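Local coordinates for protein Fe(2+) transporter FeoB (Methanocaldococcus jannaschii, PDB 2WJI) that probably transports ferrous iron across the cell membrane in a GTP-driven uptake system, whose nucleotide-binding N-terminal G-domain forms this chain, at residues D69-I72 / A73-I77; A91-L94 / E95-L98; L100-Q103 / L104-M107; L155-A158 / I159-V163. All coordinates share one frame; numbering follows the deposited sequence.

Contact 1 of 4, residues D69-I72 / A73-I77; sequences DEII and ARDYI
Asp69 O takes the amide of Ala73 at 2.9 Å from Ala73 N, and the N-H points almost straight at the oxygen (167°). The next three bonds repeat the pattern one residue further on each time, from Arg74 N to Glu70 O, from Asp75 N to Ile71 O and from Tyr76 N to Ile72 O. The last is the longest and most bent, with Tyr76 N 3.2 Å from Ile72 O and an N-H angle of 149°. In contrast to the first donor, these three each stand tilted from the plane of the carbonyl they serve.

Side chains add little of their own to this backbone ladder. Ile71 and Asp75 run side by side in the same direction, and the CG2 branch of Ile71 comes 3.7 Å from OD1 of Asp75. CG2 lies anti to the backbone N of Ile71 (chi1 -50° for CG1), which directs this methyl toward the following turn. The Asp75 carboxylate lies close to Ile71 O, the acceptor of Asp75 N, with CG 3.2 Å from that oxygen. Both carboxylate oxygens are acceptors like Ile71 O, so their closeness to it carries no bond. On another side of the helix, Ala73 and Tyr76 pack on strand 3-9, while Glu70 OE2 is bound by Thr64 OG1. Such i to i+4 bonding is the signature of an alpha-helix, here helix 68-80, which follows the predicted GTP-binding residues Asp56 to Gly59 and covers part of the sheet in this P-loop GTPase fold.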
loop_
_atom_site.group_PDB
_atom_site.type_symbol
_atom_site.label_atom_id
_atom_site.label_comp_id
_atom_site.label_asym_id
_atom_site.label_seq_id
_atom_site.Cartn_x
_atom_site.Cartn_y
_atom_site.Cartn_z
ATOM N N ASP A 69 15.827 -7.607 1.767
ATOM C CA ASP A 69 14.456 -7.120 1.709
ATOM C C ASP A 69 13.919 -7.070 0.279
ATOM O O ASP A 69 12.790 -7.481 0.026
ATOM C CB ASP A 69 14.346 -5.753 2.386
ATOM C CG ASP A 69 14.416 -5.849 3.901
ATOM O OD1 ASP A 69 14.089 -6.926 4.449
ATOM O OD2 ASP A 69 14.787 -4.844 4.547
ATOM N N GLU A 70 14.728 -6.592 -0.663
ATOM C CA GLU A 70 14.266 -6.523 -2.047
ATOM C C GLU A 70 13.992 -7.925 -2.617
ATOM O O GLU A 70 13.014 -8.125 -3.344
ATOM C CB GLU A 70 15.243 -5.738 -2.925
ATOM C CG GLU A 70 15.382 -4.264 -2.533
ATOM C CD GLU A 70 16.211 -3.457 -3.520
ATOM O OE1 GLU A 70 16.624 -2.333 -3.160
ATOM O OE2 GLU A 70 16.453 -3.941 -4.647
ATOM N N ILE A 71 14.838 -8.892 -2.263
ATOM C CA ILE A 71 14.635 -10.273 -2.701
ATOM C C ILE A 71 13.372 -10.859 -2.082
ATOM O O ILE A 71 12.621 -11.567 -2.748
ATOM C CB ILE A 71 15.826 -11.188 -2.324
ATOM C CG1 ILE A 71 17.150 -10.556 -2.754
ATOM C CG2 ILE A 71 15.660 -12.570 -2.937
ATOM C CD1 ILE A 71 17.324 -10.475 -4.245
ATOM N N ILE A 72 13.151 -10.571 -0.802
ATOM C CA ILE A 72 11.963 -11.055 -0.106
ATOM C C ILE A 72 10.676 -10.486 -0.715
ATOM O O ILE A 72 9.712 -11.219 -0.947
ATOM C CB ILE A 72 12.008 -10.723 1.400
ATOM C CG1 ILE A 72 13.190 -11.429 2.071
ATOM C CG2 ILE A 72 10.689 -11.101 2.071
ATOM C CD1 ILE A 72 13.245 -11.243 3.576
ATOM N N ALA A 73 10.668 -9.181 -0.974
ATOM C CA ALA A 73 9.517 -8.514 -1.575
ATOM C C ALA A 73 9.199 -9.071 -2.960
ATOM O O ALA A 73 8.047 -9.392 -3.267
ATOM C CB ALA A 73 9.753 -7.004 -1.650
ATOM N N ARG A 74 10.222 -9.177 -3.797
ATOM C CA ARG A 74 10.036 -9.645 -5.167
ATOM C C ARG A 74 9.541 -11.088 -5.248
ATOM O O ARG A 74 8.655 -11.394 -6.046
ATOM C CB ARG A 74 11.319 -9.473 -5.981
ATOM C CG ARG A 74 11.408 -10.386 -7.188
ATOM C CD ARG A 74 12.020 -9.668 -8.372
ATOM N NE ARG A 74 12.422 -10.600 -9.417
ATOM C CZ ARG A 74 12.233 -10.392 -10.716
ATOM N NH1 ARG A 74 11.626 -9.286 -11.128
ATOM N NH2 ARG A 74 12.637 -11.297 -11.599
ATOM N N ASP A 75 10.119 -11.967 -4.433
ATOM C CA ASP A 75 9.704 -13.369 -4.398
ATOM C C ASP A 75 8.245 -13.512 -3.976
ATOM O O ASP A 75 7.525 -14.384 -4.482
ATOM C CB ASP A 75 10.591 -14.179 -3.450
ATOM C CG ASP A 75 11.991 -14.413 -4.006
ATOM O OD1 ASP A 75 12.829 -14.984 -3.272
ATOM O OD2 ASP A 75 12.254 -14.029 -5.169
ATOM N N TYR A 76 7.802 -12.663 -3.051
ATOM C CA TYR A 76 6.419 -12.751 -2.596
ATOM C C TYR A 76 5.443 -12.431 -3.724
ATOM O O TYR A 76 4.493 -13.174 -3.970
ATOM C CB TYR A 76 6.154 -11.843 -1.393
ATOM C CG TYR A 76 4.741 -11.995 -0.883
ATOM C CD1 TYR A 76 4.411 -12.994 0.024
ATOM C CD2 TYR A 76 3.724 -11.159 -1.336
ATOM C CE1 TYR A 76 3.109 -13.144 0.477
ATOM C CE2 TYR A 76 2.438 -11.301 -0.889
ATOM C CZ TYR A 76 2.129 -12.294 0.015
ATOM O OH TYR A 76 0.827 -12.429 0.454
ATOM N N ILE A 77 5.680 -11.329 -4.422
ATOM C CA ILE A 77 4.767 -10.922 -5.484
ATOM C C ILE A 77 4.712 -11.947 -6.622
ATOM O O ILE A 77 3.635 -12.280 -7.116
ATOM C CB ILE A 77 5.118 -9.525 -6.019
ATOM C CG1 ILE A 77 4.834 -8.474 -4.943
ATOM C CG2 ILE A 77 4.318 -9.214 -7.272
ATOM C CD1 ILE A 77 5.319 -7.103 -5.295
#

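Contact 2 of 4, residues A91-L94 / E95-L98; sequences ATAL and ERNL
Ala93 CB lies over one face of the Arg96 guanidinium, 3.6 Å above its plane and displaced toward the rim, with NH2 of Arg96 as the atom nearest to it. The arginine chain runs extended through CG and CD and then bends (chi3 81°), which folds the flat group back along the chain over the methyl. Arg96 also touches Asn11, one of the GTP-binding residues. The second flat group, the Asn97 amide, lies beside the backbone carbonyl of Ala93, and its OD1 is held from outside by Asp90 N. This ties the first turn of the helix to the end of strand 84-90.

Ala93 is the N-cap residue of helix 94-106, the helix that leaves strand 84-90 in the beta-alpha-beta arrangement of P-loop GTPases. With only a methyl, it offers no side-chain cap; its carbonyl instead opens the helical bonding, receiving Asn97 N at 3.3 Å from Ala93 O, in the carbonyl plane. One residue on, Leu98 N is 2.9 Å from Leu94 O and meets it nearly head-on, at a C=O...N angle of 171°. CG of Leu98, beside its backbone N, lies 3.3 Å from Leu94 O, and the two leucines touch loosely, Leu94 CG being 4.5 Å from Leu98 CD1. Leu94 leans further, onto Leu115 and Ile128.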
loop_
_atom_site.group_PDB
_atom_site.type_symbol
_atom_site.label_atom_id
_atom_site.label_comp_id
_atom_site.label_asym_id
_atom_site.label_seq_id
_atom_site.Cartn_x
_atom_site.Cartn_y
_atom_site.Cartn_z
ATOM N N ALA A 91 2.939 11.154 -0.321
ATOM C CA ALA A 91 2.476 12.279 -1.134
ATOM C C ALA A 91 3.519 13.387 -1.241
ATOM O O ALA A 91 3.490 14.167 -2.190
ATOM C CB ALA A 91 1.181 12.844 -0.586
ATOM N N THR A 92 4.428 13.462 -0.272
ATOM C CA THR A 92 5.444 14.524 -0.281
ATOM C C THR A 92 6.766 14.120 -0.941
ATOM O O THR A 92 7.727 14.893 -0.940
ATOM C CB THR A 92 5.739 15.077 1.134
ATOM O OG1 THR A 92 6.380 14.067 1.925
ATOM C CG2 THR A 92 4.450 15.538 1.806
ATOM N N ALA A 93 6.824 12.908 -1.489
ATOM C CA ALA A 93 8.019 12.468 -2.208
ATOM C C ALA A 93 7.626 11.566 -3.367
ATOM O O ALA A 93 8.076 10.424 -3.465
ATOM C CB ALA A 93 8.985 11.750 -1.269
ATOM N N LEU A 94 6.797 12.092 -4.259
ATOM C CA LEU A 94 6.170 11.264 -5.284
ATOM C C LEU A 94 7.183 10.674 -6.263
ATOM O O LEU A 94 7.168 9.470 -6.509
ATOM C CB LEU A 94 5.105 12.057 -6.035
ATOM C CG LEU A 94 3.755 11.357 -6.121
ATOM C CD1 LEU A 94 3.352 10.890 -4.731
ATOM C CD2 LEU A 94 2.706 12.283 -6.713
ATOM N N GLU A 95 8.061 11.516 -6.807
ATOM C CA GLU A 95 9.030 11.072 -7.813
ATOM C C GLU A 95 9.867 9.905 -7.310
ATOM O O GLU A 95 10.047 8.912 -8.015
ATOM C CB GLU A 95 9.942 12.222 -8.263
ATOM C CG GLU A 95 10.880 11.840 -9.408
ATOM C CD GLU A 95 11.727 13.005 -9.918
ATOM O OE1 GLU A 95 12.075 13.907 -9.118
ATOM O OE2 GLU A 95 12.051 13.010 -11.127
ATOM N N ARG A 96 10.370 10.021 -6.085
ATOM C CA ARG A 96 11.140 8.943 -5.471
ATOM C C ARG A 96 10.377 7.619 -5.380
ATOM O O ARG A 96 10.939 6.553 -5.624
ATOM C CB ARG A 96 11.595 9.342 -4.072
ATOM C CG ARG A 96 12.289 8.214 -3.332
ATOM C CD ARG A 96 12.766 8.656 -1.970
ATOM N NE ARG A 96 11.703 8.639 -0.973
ATOM C CZ ARG A 96 11.637 9.501 0.037
ATOM N NH1 ARG A 96 12.561 10.442 0.154
ATOM N NH2 ARG A 96 10.649 9.435 0.919
ATOM N N ASN A 97 9.104 7.696 -5.001
ATOM C CA ASN A 97 8.280 6.510 -4.771
ATOM C C ASN A 97 7.871 5.827 -6.078
ATOM O O ASN A 97 7.806 4.590 -6.171
ATOM C CB ASN A 97 7.019 6.886 -3.976
ATOM C CG ASN A 97 7.324 7.338 -2.548
ATOM O OD1 ASN A 97 6.709 6.869 -1.598
ATOM N ND2 ASN A 97 8.283 8.244 -2.399
ATOM N N LEU A 98 7.604 6.643 -7.091
ATOM C CA LEU A 98 7.107 6.139 -8.365
ATOM C C LEU A 98 8.090 5.215 -9.082
ATOM O O LEU A 98 7.720 4.533 -10.037
ATOM C CB LEU A 98 6.683 7.295 -9.270
ATOM C CG LEU A 98 5.382 7.973 -8.837
ATOM C CD1 LEU A 98 5.040 9.114 -9.777
ATOM C CD2 LEU A 98 4.239 6.967 -8.777
#

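Contact 3 of 4, residues L100-Q103 / L104-M107; sequences LTLQ and LMEM
Met105 lies back along the preceding turn against Thr101 and Leu102. Its CB starts 3.6 Å from Leu102 O, and its CG, beside the backbone N and anti to the carbonyl carbon (chi1 -64°), comes 3.4 Å from Thr101 O. From there the chain is extended. SD lies 4.0 Å from Thr101 O and passes Leu102 CD1 at 4.2 Å, and the terminal CE reaches the methyl of Thr101, 3.8 Å from its CG2. The side chains of Thr101 and Met105 point the same way, side by side, joined methyl to methyl.

While the Thr101 methyl packs on Met105, its OG1 is hydrogen-bonded with Asn87 ND2. One residue earlier along the helix, Leu104 slants across Leu100, its CD1 4.1 Å from Leu100 CG, and both touch Leu63 and Asn87. Beneath these contacts run the usual bonds to the fourth residue back, including Met105 N to Thr101 O at 3.1 Å; the last of them, Met107 N to Gln103 O, stretches to 3.2 Å as the helix ends. Gln103 accepts Leu63 N on its OE1. With Leu104 and Met105 also resting on Leu111 of the next strand, this is the connecting helix of the beta-alpha-beta unit formed with strands 84-90 and 111-116.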
loop_
_atom_site.group_PDB
_atom_site.type_symbol
_atom_site.label_atom_id
_atom_site.label_comp_id
_atom_site.label_asym_id
_atom_site.label_seq_id
_atom_site.Cartn_x
_atom_site.Cartn_y
_atom_site.Cartn_z
ATOM N N LEU A 100 9.604 2.537 -7.642
ATOM C CA LEU A 100 9.119 1.223 -7.245
ATOM C C LEU A 100 7.807 0.938 -7.966
ATOM O O LEU A 100 7.587 -0.169 -8.459
ATOM C CB LEU A 100 8.920 1.167 -5.728
ATOM C CG LEU A 100 8.174 -0.045 -5.174
ATOM C CD1 LEU A 100 8.931 -1.323 -5.489
ATOM C CD2 LEU A 100 7.957 0.110 -3.669
ATOM N N THR A 101 6.949 1.955 -8.038
ATOM C CA THR A 101 5.644 1.839 -8.681
ATOM C C THR A 101 5.713 1.301 -10.113
ATOM O O THR A 101 4.913 0.451 -10.505
ATOM C CB THR A 101 4.903 3.191 -8.690
ATOM O OG1 THR A 101 4.767 3.676 -7.347
ATOM C CG2 THR A 101 3.527 3.047 -9.317
ATOM N N LEU A 102 6.660 1.809 -10.895
ATOM C CA LEU A 102 6.834 1.385 -12.286
ATOM C C LEU A 102 7.259 -0.070 -12.416
ATOM O O LEU A 102 6.805 -0.776 -13.320
ATOM C CB LEU A 102 7.845 2.286 -13.002
ATOM C CG LEU A 102 7.286 3.549 -13.662
ATOM C CD1 LEU A 102 6.084 4.094 -12.900
ATOM C CD2 LEU A 102 8.370 4.606 -13.765
ATOM N N GLN A 103 8.142 -0.513 -11.525
ATOM C CA GLN A 103 8.563 -1.910 -11.518
ATOM C C GLN A 103 7.402 -2.853 -11.180
ATOM O O GLN A 103 7.311 -3.957 -11.724
ATOM C CB GLN A 103 9.740 -2.112 -10.560
ATOM C CG GLN A 103 10.979 -1.289 -10.937
ATOM C CD GLN A 103 12.148 -1.508 -9.996
ATOM O OE1 GLN A 103 12.149 -2.435 -9.190
ATOM N NE2 GLN A 103 13.157 -0.650 -10.100
ATOM N N LEU A 104 6.508 -2.414 -10.293
ATOM C CA LEU A 104 5.334 -3.214 -9.942
ATOM C C LEU A 104 4.391 -3.372 -11.129
ATOM O O LEU A 104 3.862 -4.459 -11.373
ATOM C CB LEU A 104 4.592 -2.606 -8.748
ATOM C CG LEU A 104 5.389 -2.603 -7.441
ATOM C CD1 LEU A 104 4.669 -1.792 -6.360
ATOM C CD2 LEU A 104 5.616 -4.032 -6.980
ATOM N N MET A 105 4.184 -2.288 -11.867
ATOM C CA MET A 105 3.378 -2.343 -13.078
ATOM C C MET A 105 4.018 -3.290 -14.087
ATOM O O MET A 105 3.339 -4.109 -14.714
ATOM C CB MET A 105 3.242 -0.953 -13.694
ATOM C CG MET A 105 2.502 0.037 -12.829
ATOM S SD MET A 105 2.620 1.713 -13.482
ATOM C CE MET A 105 1.428 2.568 -12.462
ATOM N N GLU A 106 5.335 -3.180 -14.232
ATOM C CA GLU A 106 6.060 -3.976 -15.213
ATOM C C GLU A 106 5.895 -5.475 -14.989
ATOM O O GLU A 106 5.808 -6.242 -15.948
ATOM C CB GLU A 106 7.544 -3.597 -15.228
ATOM C CG GLU A 106 8.353 -4.333 -16.277
ATOM C CD GLU A 106 9.586 -3.567 -16.702
ATOM O OE1 GLU A 106 10.471 -4.173 -17.346
ATOM O OE2 GLU A 106 9.672 -2.358 -16.395
ATOM N N MET A 107 5.842 -5.895 -13.730
ATOM C CA MET A 107 5.761 -7.322 -13.438
ATOM C C MET A 107 4.332 -7.862 -13.457
ATOM O O MET A 107 4.099 -9.031 -13.147
ATOM C CB MET A 107 6.471 -7.660 -12.124
ATOM C CG MET A 107 5.980 -6.908 -10.914
ATOM S SD MET A 107 7.159 -7.065 -9.557
ATOM C CE MET A 107 7.161 -8.833 -9.294
#

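Contact 4 of 4, residues L155-A158 / I159-V163; sequences LKKA and ISIAV
Leu155 and Ile159 are laid aslant, one across the other, whereas Lys157 and Ile161 lie side by side and point the same way; the first pair is buried and the second exposed. In the buried pair, CD1 of Ile159 approaches CG of Leu155 at 4.1 Å. The CG1 branch of Ile159 stands anti to the carbonyl carbon (chi1 -71°), which brings it within 3.2 Å of Leu155 O. Ile159 goes on to pack against Ile6, Phe52, Leu84 and Val86, fastening the helix onto the central strands.

On the exposed side the Lys157 chain is bent at its last torsion, bringing NZ 3.9 Å from CD1 of Ile161. This is an ammonium group beside a methyl, a surface contact without a polar bond.

Between them lies Ser160, whose OG donates to Lys157 O at 2.8 Å. The hydroxyl sits between the backbone N and the carbonyl carbon (chi1 71°), a rotation that turns it back toward the preceding turn. Lys157 O also accepts Ile161 N, at 3.3 Å and with an N-H angle of 143°, and both donors come from the same face of its plane. An alanine in place of this serine takes away the hydroxyl bond and would probably leave Lys157 O dependent on the longer, more bent one from Ile161 N. Ser160 is buried beside Phe52 and Tyr47, and the bond to Lys157 O satisfies its hydroxyl there within the helix's own backbone, which probably eases its burial.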
loop_
_atom_site.group_PDB
_atom_site.type_symbol
_atom_site.label_atom_id
_atom_site.label_comp_id
_atom_site.label_asym_id
_atom_site.label_seq_id
_atom_site.Cartn_x
_atom_site.Cartn_y
_atom_site.Cartn_z
ATOM N N LEU A 155 -9.898 3.299 1.710
ATOM C CA LEU A 155 -8.912 2.296 1.308
ATOM C C LEU A 155 -9.525 0.902 1.339
ATOM O O LEU A 155 -9.361 0.143 0.389
ATOM C CB LEU A 155 -7.660 2.348 2.190
ATOM C CG LEU A 155 -6.516 1.381 1.823
ATOM C CD1 LEU A 155 -6.141 1.497 0.352
ATOM C CD2 LEU A 155 -5.289 1.624 2.707
ATOM N N LYS A 156 -10.236 0.566 2.414
ATOM C CA LYS A 156 -10.904 -0.738 2.488
ATOM C C LYS A 156 -11.874 -0.922 1.328
ATOM O O LYS A 156 -12.031 -2.019 0.790
ATOM C CB LYS A 156 -11.652 -0.908 3.807
ATOM C CG LYS A 156 -10.759 -1.124 5.018
ATOM C CD LYS A 156 -11.613 -1.172 6.278
ATOM C CE LYS A 156 -10.812 -1.610 7.488
ATOM N NZ LYS A 156 -11.656 -1.564 8.718
ATOM N N LYS A 157 -12.527 0.161 0.937
ATOM C CA LYS A 157 -13.513 0.082 -0.126
ATOM C C LYS A 157 -12.841 -0.080 -1.480
ATOM O O LYS A 157 -13.269 -0.900 -2.296
ATOM C CB LYS A 157 -14.428 1.309 -0.118
ATOM C CG LYS A 157 -15.388 1.382 -1.292
ATOM C CD LYS A 157 -16.408 2.497 -1.093
ATOM C CE LYS A 157 -16.895 3.051 -2.425
ATOM N NZ LYS A 157 -17.718 2.074 -3.189
ATOM N N ALA A 158 -11.799 0.709 -1.718
ATOM C CA ALA A 158 -11.061 0.638 -2.965
ATOM C C ALA A 158 -10.452 -0.738 -3.122
ATOM O O ALA A 158 -10.463 -1.303 -4.215
ATOM C CB ALA A 158 -9.980 1.703 -3.011
ATOM N N ILE A 159 -9.922 -1.282 -2.029
ATOM C CA ILE A 159 -9.381 -2.647 -2.052
ATOM C C ILE A 159 -10.430 -3.680 -2.492
ATOM O O ILE A 159 -10.203 -4.473 -3.407
ATOM C CB ILE A 159 -8.804 -3.049 -0.675
ATOM C CG1 ILE A 159 -7.512 -2.289 -0.401
ATOM C CG2 ILE A 159 -8.560 -4.549 -0.604
ATOM C CD1 ILE A 159 -6.910 -2.572 0.973
ATOM N N SER A 160 -11.586 -3.670 -1.849
ATOM C CA SER A 160 -12.612 -4.669 -2.154
ATOM C C SER A 160 -13.104 -4.637 -3.610
ATOM O O SER A 160 -13.617 -5.623 -4.113
ATOM C CB SER A 160 -13.803 -4.512 -1.208
ATOM O OG SER A 160 -14.513 -3.338 -1.526
ATOM N N ILE A 161 -12.985 -3.488 -4.262
ATOM C CA ILE A 161 -13.359 -3.367 -5.667
ATOM C C ILE A 161 -12.201 -3.835 -6.540
ATOM O O ILE A 161 -12.406 -4.547 -7.529
ATOM C CB ILE A 161 -13.715 -1.907 -6.031
ATOM C CG1 ILE A 161 -15.091 -1.533 -5.476
ATOM C CG2 ILE A 161 -13.682 -1.697 -7.541
ATOM C CD1 ILE A 161 -15.347 -0.007 -5.409
ATOM N N ALA A 162 -10.987 -3.449 -6.153
ATOM C CA ALA A 162 -9.792 -3.773 -6.926
ATOM C C ALA A 162 -9.454 -5.266 -7.010
ATOM O O ALA A 162 -8.820 -5.694 -7.974
ATOM C CB ALA A 162 -8.584 -2.983 -6.402
ATOM N N VAL A 163 -9.844 -6.058 -6.011
ATOM C CA VAL A 163 -9.510 -7.487 -6.035
ATOM C C VAL A 163 -10.343 -8.243 -7.064
ATOM O O VAL A 163 -10.007 -9.365 -7.446
ATOM C CB VAL A 163 -9.677 -8.189 -4.660
ATOM C CG1 VAL A 163 -8.569 -7.798 -3.712
ATOM C CG2 VAL A 163 -11.064 -7.927 -4.071
#

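The four contacts lie on three helices around one GTPase sheet, contact 2 including the loop that leads into its helix. Contacts 2 and 3 occupy successive parts of helix 94-106, their centres 14 Å apart. Contact 3 also meets contact 1 directly: Ile77 CD1 packs 3.5 Å from Leu104 CD2, and Ile77 CG2 lies equally near Met107 CE, joining helices 68-80 and 94-106. Contact 4 stands apart, its centre about 20 Å from that of contact 3, and contact 2 is on the opposite side of the chain's centre. The bound GTP analogue lies about 8 Å from the Asp69 side chain, 9 Å from that of Asn97, 10 Å from that of Leu100 and 11 Å from that of Leu155, so none of these side chains touches the nucleotide.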